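PDB 3L7Y: uncharacterized protein from Streptococcus mutans, which binds magnesium and is probably a phosphatase of the haloacid dehalogenase type, though its substrate is unknown. Local coordinates for residues Lys38-Asp43 / Arg70-Val75. Numbering follows the deposited sequence.
Sequences KVIATD and RDIRFV. With MG (magnesium ion), chain B.
V39, I40 and A41 of strand 39-42 pair in parallel with R73, F74 and V75 at the start of strand 73-77. Four backbone hydrogen bonds join the two. R73 N donates to K38 O, and I40 N donates to R73 O. V75 N then reaches I40 O at 2.7 Å, and T42 N donates to V75 O. A CA-H...O contact, A41 CA to V75 O at 3.2 Å, adds to the last carbonyl.

Apolar packing lies on both faces. On one, I40 CG2 meets F74 CD1 at 4.1 Å, while I40 CG1 lies 3.9 Å from I72 CG2. T42 CG2 comes within 3.7 Å of F74 CZ. The ring of F74 swings towards both residues because CG stands anti to the backbone N (chi1 -171°). F60 meets this ring edge-to-face.

The arrangement belongs to the Rossmann-like core of the haloacid dehalogenase fold. Helix 57-69 lies in the connection between these neighbouring strands, and D71 ends it in a Schellman motif.

On the other face, A41 CB touches V75 CB at 4.0 Å, and V39 CG2 touches V75 CG2. Helix 229-239 packs here through L233 and L236.

Metal binding follows directly after strand 39-42. D43 OD2 binds magnesium at 2.4 Å, with D45 O, D252 and four waters. K229 forms a salt bridge with D43 OD1.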
ATOM      1  N   LYS A  38     -11.773   4.694 -16.899  1.00 22.39           N
ATOM      2  CA  LYS A  38     -10.998   5.936 -17.003  1.00 20.13           C
ATOM      3  C   LYS A  38      -9.800   5.992 -16.048  1.00 18.78           C
ATOM      4  O   LYS A  38      -8.848   6.742 -16.262  1.00 25.24           O
ATOM      5  CB  LYS A  38     -11.912   7.147 -16.819  1.00 25.65           C
ATOM      6  CG  LYS A  38     -12.965   7.229 -17.927  1.00 38.94           C
ATOM      7  CD  LYS A  38     -13.896   8.421 -17.802  1.00 45.07           C
ATOM      8  CE  LYS A  38     -15.043   8.299 -18.813  1.00 46.43           C
ATOM      9  NZ  LYS A  38     -15.827   9.559 -18.941  1.00 42.75           N
ATOM     10  N   VAL A  39      -9.849   5.205 -14.984  1.00 15.50           N
ATOM     11  CA  VAL A  39      -8.686   5.055 -14.119  1.00 15.81           C
ATOM     12  C   VAL A  39      -8.484   3.590 -13.783  1.00 19.13           C
ATOM     13  O   VAL A  39      -9.451   2.849 -13.567  1.00 15.84           O
ATOM     14  CB  VAL A  39      -8.708   6.010 -12.877  1.00 19.88           C
ATOM     15  CG1 VAL A  39     -10.056   6.689 -12.713  1.00 24.07           C
ATOM     16  CG2 VAL A  39      -8.229   5.307 -11.605  1.00 16.52           C
ATOM     17  N   ILE A  40      -7.225   3.167 -13.831  1.00 11.79           N
ATOM     18  CA  ILE A  40      -6.840   1.802 -13.519  1.00 11.63           C
ATOM     19  C   ILE A  40      -5.877   1.876 -12.339  1.00 16.68           C
ATOM     20  O   ILE A  40      -4.854   2.555 -12.409  1.00 14.79           O
ATOM     21  CB  ILE A  40      -6.121   1.142 -14.698  1.00 12.63           C
ATOM     22  CG1 ILE A  40      -7.028   1.082 -15.937  1.00 17.75           C
ATOM     23  CG2 ILE A  40      -5.618  -0.265 -14.318  1.00 14.44           C
ATOM     24  CD1 ILE A  40      -6.356   0.459 -17.138  1.00 17.29           C
ATOM     25  N   ALA A  41      -6.205   1.180 -11.261  1.00 16.94           N
ATOM     26  CA  ALA A  41      -5.413   1.244 -10.038  1.00 12.68           C
ATOM     27  C   ALA A  41      -4.970  -0.142  -9.668  1.00 10.63           C
ATOM     28  O   ALA A  41      -5.768  -1.065  -9.651  1.00 15.82           O
ATOM     29  CB  ALA A  41      -6.248   1.853  -8.898  1.00 10.36           C
ATOM     30  N   THR A  42      -3.695  -0.310  -9.368  1.00 14.61           N
ATOM     31  CA  THR A  42      -3.243  -1.633  -8.981  1.00 12.61           C
ATOM     32  C   THR A  42      -2.375  -1.669  -7.739  1.00 16.02           C
ATOM     33  O   THR A  42      -1.470  -0.844  -7.547  1.00 14.70           O
ATOM     34  CB  THR A  42      -2.466  -2.311 -10.104  1.00 11.08           C
ATOM     35  OG1 THR A  42      -2.199  -3.668  -9.737  1.00 15.04           O
ATOM     36  CG2 THR A  42      -1.149  -1.590 -10.339  1.00 11.38           C
ATOM     37  N   ASP A  43      -2.642  -2.661  -6.905  1.00 17.12           N
ATOM     38  CA  ASP A  43      -1.707  -3.018  -5.856  1.00 15.86           C
ATOM     39  C   ASP A  43      -0.399  -3.497  -6.507  1.00 16.07           C
ATOM     40  O   ASP A  43      -0.395  -3.860  -7.690  1.00 10.78           O
ATOM     41  CB  ASP A  43      -2.312  -4.115  -5.003  1.00 16.86           C
ATOM     42  CG  ASP A  43      -1.394  -4.555  -3.910  1.00 22.11           C
ATOM     43  OD1 ASP A  43      -0.637  -3.699  -3.399  1.00 17.15           O
ATOM     44  OD2 ASP A  43      -1.419  -5.753  -3.583  1.00 22.43           O
ATOM     45  N   ARG A  70      -5.357   7.083 -24.893  1.00 24.22           N
ATOM     46  CA  ARG A  70      -6.773   7.049 -24.613  1.00 27.19           C
ATOM     47  C   ARG A  70      -7.197   7.865 -23.393  1.00 25.64           C
ATOM     48  O   ARG A  70      -8.274   7.801 -22.977  1.00 26.55           O
ATOM     49  CB  ARG A  70      -7.196   5.644 -24.364  1.00 34.20           C
ATOM     50  CG  ARG A  70      -7.516   4.993 -25.570  1.00 42.85           C
ATOM     51  CD  ARG A  70      -7.669   3.614 -25.341  1.00 51.91           C
ATOM     52  NE  ARG A  70      -7.312   3.029 -26.575  1.00 69.89           N
ATOM     53  CZ  ARG A  70      -7.821   1.932 -27.090  1.00 78.69           C
ATOM     54  NH1 ARG A  70      -8.717   1.204 -26.423  1.00 76.29           N
ATOM     55  NH2 ARG A  70      -7.377   1.564 -28.281  1.00 84.68           N
ATOM     56  N   ASP A  71      -6.284   8.618 -22.858  1.00 20.00           N
ATOM     57  CA  ASP A  71      -6.484   9.297 -21.638  1.00 20.00           C
ATOM     58  C   ASP A  71      -6.984   8.412 -20.507  1.00 20.00           C
ATOM     59  O   ASP A  71      -7.842   8.779 -19.790  1.00 20.00           O
ATOM     60  CB  ASP A  71      -7.357  10.516 -21.798  1.00 20.00           C
ATOM     61  CG  ASP A  71      -7.137  11.496 -20.686  1.00 20.00           C
ATOM     62  OD1 ASP A  71      -6.108  11.428 -20.067  1.00 20.00           O
ATOM     63  OD2 ASP A  71      -7.995  12.285 -20.364  1.00 20.00           O
ATOM     64  N   ILE A  72      -6.403   7.253 -20.343  1.00 27.85           N
ATOM     65  CA  ILE A  72      -6.776   6.420 -19.235  1.00 23.50           C
ATOM     66  C   ILE A  72      -5.701   6.535 -18.146  1.00 23.56           C
ATOM     67  O   ILE A  72      -4.572   6.305 -18.409  1.00 19.60           O
ATOM     68  CB  ILE A  72      -6.976   4.984 -19.661  1.00 16.59           C
ATOM     69  CG1 ILE A  72      -8.197   4.861 -20.545  1.00 24.33           C
ATOM     70  CG2 ILE A  72      -7.107   4.097 -18.471  1.00 13.40           C
ATOM     71  CD1 ILE A  72      -8.265   3.599 -21.208  1.00 33.68           C
ATOM     72  N   ARG A  73      -6.096   6.908 -16.945  1.00 21.58           N
ATOM     73  CA  ARG A  73      -5.115   7.147 -15.890  1.00 29.00           C
ATOM     74  C   ARG A  73      -4.635   5.858 -15.223  1.00 27.83           C
ATOM     75  O   ARG A  73      -5.415   4.932 -15.020  1.00 19.74           O
ATOM     76  CB  ARG A  73      -5.698   8.086 -14.834  1.00 27.35           C
ATOM     77  CG  ARG A  73      -5.226   9.525 -14.941  1.00 36.45           C
ATOM     78  CD  ARG A  73      -6.182  10.405 -15.716  1.00 43.57           C
ATOM     79  NE  ARG A  73      -6.168  11.777 -15.202  1.00 44.66           N
ATOM     80  CZ  ARG A  73      -6.897  12.770 -15.700  1.00 38.32           C
ATOM     81  NH1 ARG A  73      -7.701  12.554 -16.734  1.00 31.84           N
ATOM     82  NH2 ARG A  73      -6.824  13.982 -15.163  1.00 33.94           N
ATOM     83  N   PHE A  74      -3.346   5.792 -14.900  1.00 17.85           N
ATOM     84  CA  PHE A  74      -2.800   4.600 -14.260  1.00 12.67           C
ATOM     85  C   PHE A  74      -2.252   4.928 -12.880  1.00 22.25           C
ATOM     86  O   PHE A  74      -1.402   5.808 -12.730  1.00 17.44           O
ATOM     87  CB  PHE A  74      -1.728   3.918 -15.124  1.00 14.05           C
ATOM     88  CG  PHE A  74      -1.292   2.573 -14.594  1.00 14.78           C
ATOM     89  CD1 PHE A  74      -1.961   1.411 -14.960  1.00 15.55           C
ATOM     90  CD2 PHE A  74      -0.222   2.474 -13.706  1.00 23.30           C
ATOM     91  CE1 PHE A  74      -1.562   0.178 -14.454  1.00 17.12           C
ATOM     92  CE2 PHE A  74       0.185   1.241 -13.200  1.00 17.19           C
ATOM     93  CZ  PHE A  74      -0.490   0.094 -13.570  1.00 16.68           C
ATOM     94  N   VAL A  75      -2.755   4.209 -11.883  1.00 22.96           N
ATOM     95  CA  VAL A  75      -2.454   4.492 -10.483  1.00 19.33           C
ATOM     96  C   VAL A  75      -1.807   3.290  -9.801  1.00 14.07           C
ATOM     97  O   VAL A  75      -2.352   2.191  -9.803  1.00 15.43           O
ATOM     98  CB  VAL A  75      -3.745   4.879  -9.717  1.00 19.40           C
ATOM     99  CG1 VAL A  75      -3.460   5.120  -8.245  1.00 10.77           C
ATOM    100  CG2 VAL A  75      -4.416   6.099 -10.362  1.00 17.53           C
TER
HETATM  101 MG    MG B 271      -0.351  -7.084  -1.836  1.00  9.48          MG
HETATM  102  O   HOH W   1       1.283  -5.224  -1.144  1.00 43.01           O
HETATM  103  O   HOH W   2      -0.118  -7.411   0.623  1.00 38.92           O
HETATM  104  O   HOH W   3      -2.030  -5.664  -0.730  1.00 16.37           O
HETATM  105  O   HOH W   4       0.352  -9.330  -1.065  1.00 25.16           O